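Tryptophanyl-tRNA synthetase (Aeropyrum pernix, PDB 3A04) catalyses the ATP-dependent attachment of L-tryptophan to tRNA(Trp), releasing AMP and diphosphate, as a class I aminoacyl-tRNA synthetase. Local coordinates at residues A[54-59]-A[243-248]. Residues are numbered along the deposited sequence; the frame is centred on the assembly and turned at random.
Sequences GHRDFD and STYHKL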
# COMPACT_ATOMS: atom_id res chain seq x y z
N GLY A 54 -30.76 8.59 -7.65
CA GLY A 54 -30.24 7.50 -8.46
C GLY A 54 -29.77 6.34 -7.60
O GLY A 54 -29.56 6.49 -6.36
N HIS A 55 -29.61 5.16 -8.25
CA HIS A 55 -28.96 4.03 -7.54
C HIS A 55 -28.30 3.14 -8.60
O HIS A 55 -28.64 3.21 -9.80
CB HIS A 55 -29.95 3.17 -6.74
CG HIS A 55 -30.64 2.13 -7.58
ND1 HIS A 55 -30.23 0.82 -7.62
CD2 HIS A 55 -31.69 2.23 -8.44
CE1 HIS A 55 -30.99 0.14 -8.47
NE2 HIS A 55 -31.88 0.98 -8.99
N ARG A 56 -27.33 2.34 -8.16
CA ARG A 56 -26.85 1.24 -9.01
C ARG A 56 -26.76 0.02 -8.11
O ARG A 56 -26.05 0.06 -7.08
CB ARG A 56 -25.53 1.58 -9.68
CG ARG A 56 -25.01 0.39 -10.61
CD ARG A 56 -23.82 0.87 -11.40
NE ARG A 56 -22.72 1.34 -10.52
CZ ARG A 56 -21.96 2.39 -10.79
NH1 ARG A 56 -22.11 3.07 -11.93
NH2 ARG A 56 -21.00 2.77 -9.93
N ASP A 57 -27.53 -1.03 -8.42
CA ASP A 57 -27.50 -2.31 -7.68
C ASP A 57 -28.04 -2.27 -6.26
O ASP A 57 -27.91 -3.24 -5.51
CB ASP A 57 -26.03 -2.88 -7.69
CG ASP A 57 -25.59 -3.43 -9.11
OD1 ASP A 57 -26.48 -3.55 -10.00
OD2 ASP A 57 -24.38 -3.76 -9.27
N PHE A 58 -28.64 -1.14 -5.82
CA PHE A 58 -29.25 -1.11 -4.44
C PHE A 58 -30.42 -2.11 -4.29
O PHE A 58 -30.77 -2.61 -3.19
CB PHE A 58 -29.70 0.36 -4.12
CG PHE A 58 -30.06 0.62 -2.66
CD1 PHE A 58 -29.27 0.12 -1.64
CD2 PHE A 58 -31.24 1.34 -2.33
CE1 PHE A 58 -29.60 0.37 -0.25
CE2 PHE A 58 -31.61 1.58 -1.00
CZ PHE A 58 -30.81 1.10 0.05
N ASP A 59 -31.08 -2.41 -5.41
CA ASP A 59 -32.02 -3.57 -5.44
C ASP A 59 -31.46 -4.90 -4.93
O ASP A 59 -32.09 -5.57 -4.08
CB ASP A 59 -32.61 -3.75 -6.85
CG ASP A 59 -31.55 -3.95 -7.93
OD1 ASP A 59 -30.41 -3.50 -7.80
OD2 ASP A 59 -31.90 -4.54 -8.98
N SER A 243 -24.62 1.53 -4.96
CA SER A 243 -24.50 2.91 -4.68
C SER A 243 -25.85 3.62 -4.72
O SER A 243 -26.81 3.15 -5.39
CB SER A 243 -23.51 3.56 -5.67
OG SER A 243 -23.74 3.14 -7.01
N THR A 244 -25.96 4.73 -4.00
CA THR A 244 -27.14 5.62 -4.14
C THR A 244 -26.51 6.94 -4.49
O THR A 244 -25.32 7.13 -4.14
CB THR A 244 -28.01 5.77 -2.89
OG1 THR A 244 -27.20 6.18 -1.77
CG2 THR A 244 -28.71 4.41 -2.49
N TYR A 245 -27.25 7.82 -5.17
CA TYR A 245 -26.68 9.04 -5.76
C TYR A 245 -27.47 10.23 -5.30
O TYR A 245 -28.71 10.21 -5.39
CB TYR A 245 -26.62 9.05 -7.32
CG TYR A 245 -25.70 8.02 -7.80
CD1 TYR A 245 -26.16 6.72 -8.01
CD2 TYR A 245 -24.34 8.30 -8.02
CE1 TYR A 245 -25.31 5.68 -8.42
CE2 TYR A 245 -23.47 7.26 -8.45
CZ TYR A 245 -23.98 5.98 -8.67
OH TYR A 245 -23.16 4.93 -9.03
N HIS A 246 -26.77 11.22 -4.72
CA HIS A 246 -27.47 12.39 -4.23
C HIS A 246 -27.04 13.63 -5.03
O HIS A 246 -25.93 13.69 -5.53
CB HIS A 246 -27.28 12.56 -2.70
CG HIS A 246 -25.84 12.59 -2.26
ND1 HIS A 246 -25.34 11.71 -1.34
CD2 HIS A 246 -24.80 13.37 -2.63
CE1 HIS A 246 -24.05 11.93 -1.16
NE2 HIS A 246 -23.70 12.96 -1.91
N LYS A 247 -27.93 14.62 -5.17
CA LYS A 247 -27.51 15.91 -5.76
C LYS A 247 -26.77 16.66 -4.69
O LYS A 247 -27.20 16.66 -3.57
CB LYS A 247 -28.73 16.75 -6.14
CG LYS A 247 -29.77 15.93 -6.97
CD LYS A 247 -31.17 16.53 -6.85
CE LYS A 247 -31.47 17.39 -8.06
NZ LYS A 247 -32.94 17.59 -8.09
N LEU A 248 -25.67 17.28 -5.02
CA LEU A 248 -24.93 18.06 -4.02
C LEU A 248 -25.67 19.39 -3.67
O LEU A 248 -26.22 20.07 -4.54
CB LEU A 248 -23.54 18.39 -4.57
CG LEU A 248 -22.51 17.25 -4.86
CD1 LEU A 248 -23.09 16.26 -5.86
CD2 LEU A 248 -21.19 17.84 -5.44
O HOH W 1 -22.34 0.96 -7.73
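Gly54 and Arg56 pair antiparallel with Tyr245 and Ser243, the strand segments 54-56 and 243-246 running at 160° to each other; Arg56 N reaches Ser243 O at 2.9 Å and Ser243 N returns the bond to Arg56 O, whereas at the Gly54 end Tyr245 N bonds to Gly54 O at 2.9 Å but the reverse bond from Gly54 N is weak. Between these two hydrogen-bonded pairs, His55 faces Thr244 as a non-hydrogen-bonded pair. Lacking a side chain, Gly54 leaves room for Tyr245, whose ring turns its edge to Gly54 C, His55 N and Arg56 N, which lie close to its plane. CG of Tyr245, anti to the carbonyl carbon (chi1 -65°), starts the ring off beside this backbone. Tyr245 OH lies over one face of the Arg56 guanidinium, 3.2 Å from Arg56 NH2, at an angle too poor for a hydrogen bond. The two planes stand 81° apart. Asp219 joins the groups instead, its OD1 taking a salt bridge from Arg56 NH2 and a hydrogen bond with Tyr245 OH, while a water bound to Arg56 NE at 2.8 Å also bonds Ser243 OG. Strand 242-246 is the last of the parallel strands of the class I Rossmann-type sheet, beside 210-215, and strands 52-56 and 27-28 extend the sheet from it in antiparallel fashion. A methionine in place of Arg56 would probably leave Asp219 without this positive partner and the water without its NE donor. On the opposite face of the sheet from Tyr245, Thr244 CG2 sits over one face of the Phe58 ring, 4.1 Å from its centroid, in a CH-pi contact just where helix 58-66 starts. Phe58 N, in turn, donates to His55 ND1 at 3.1 Å, close to the imidazole plane, tying the first turn of that helix back to the strand it follows.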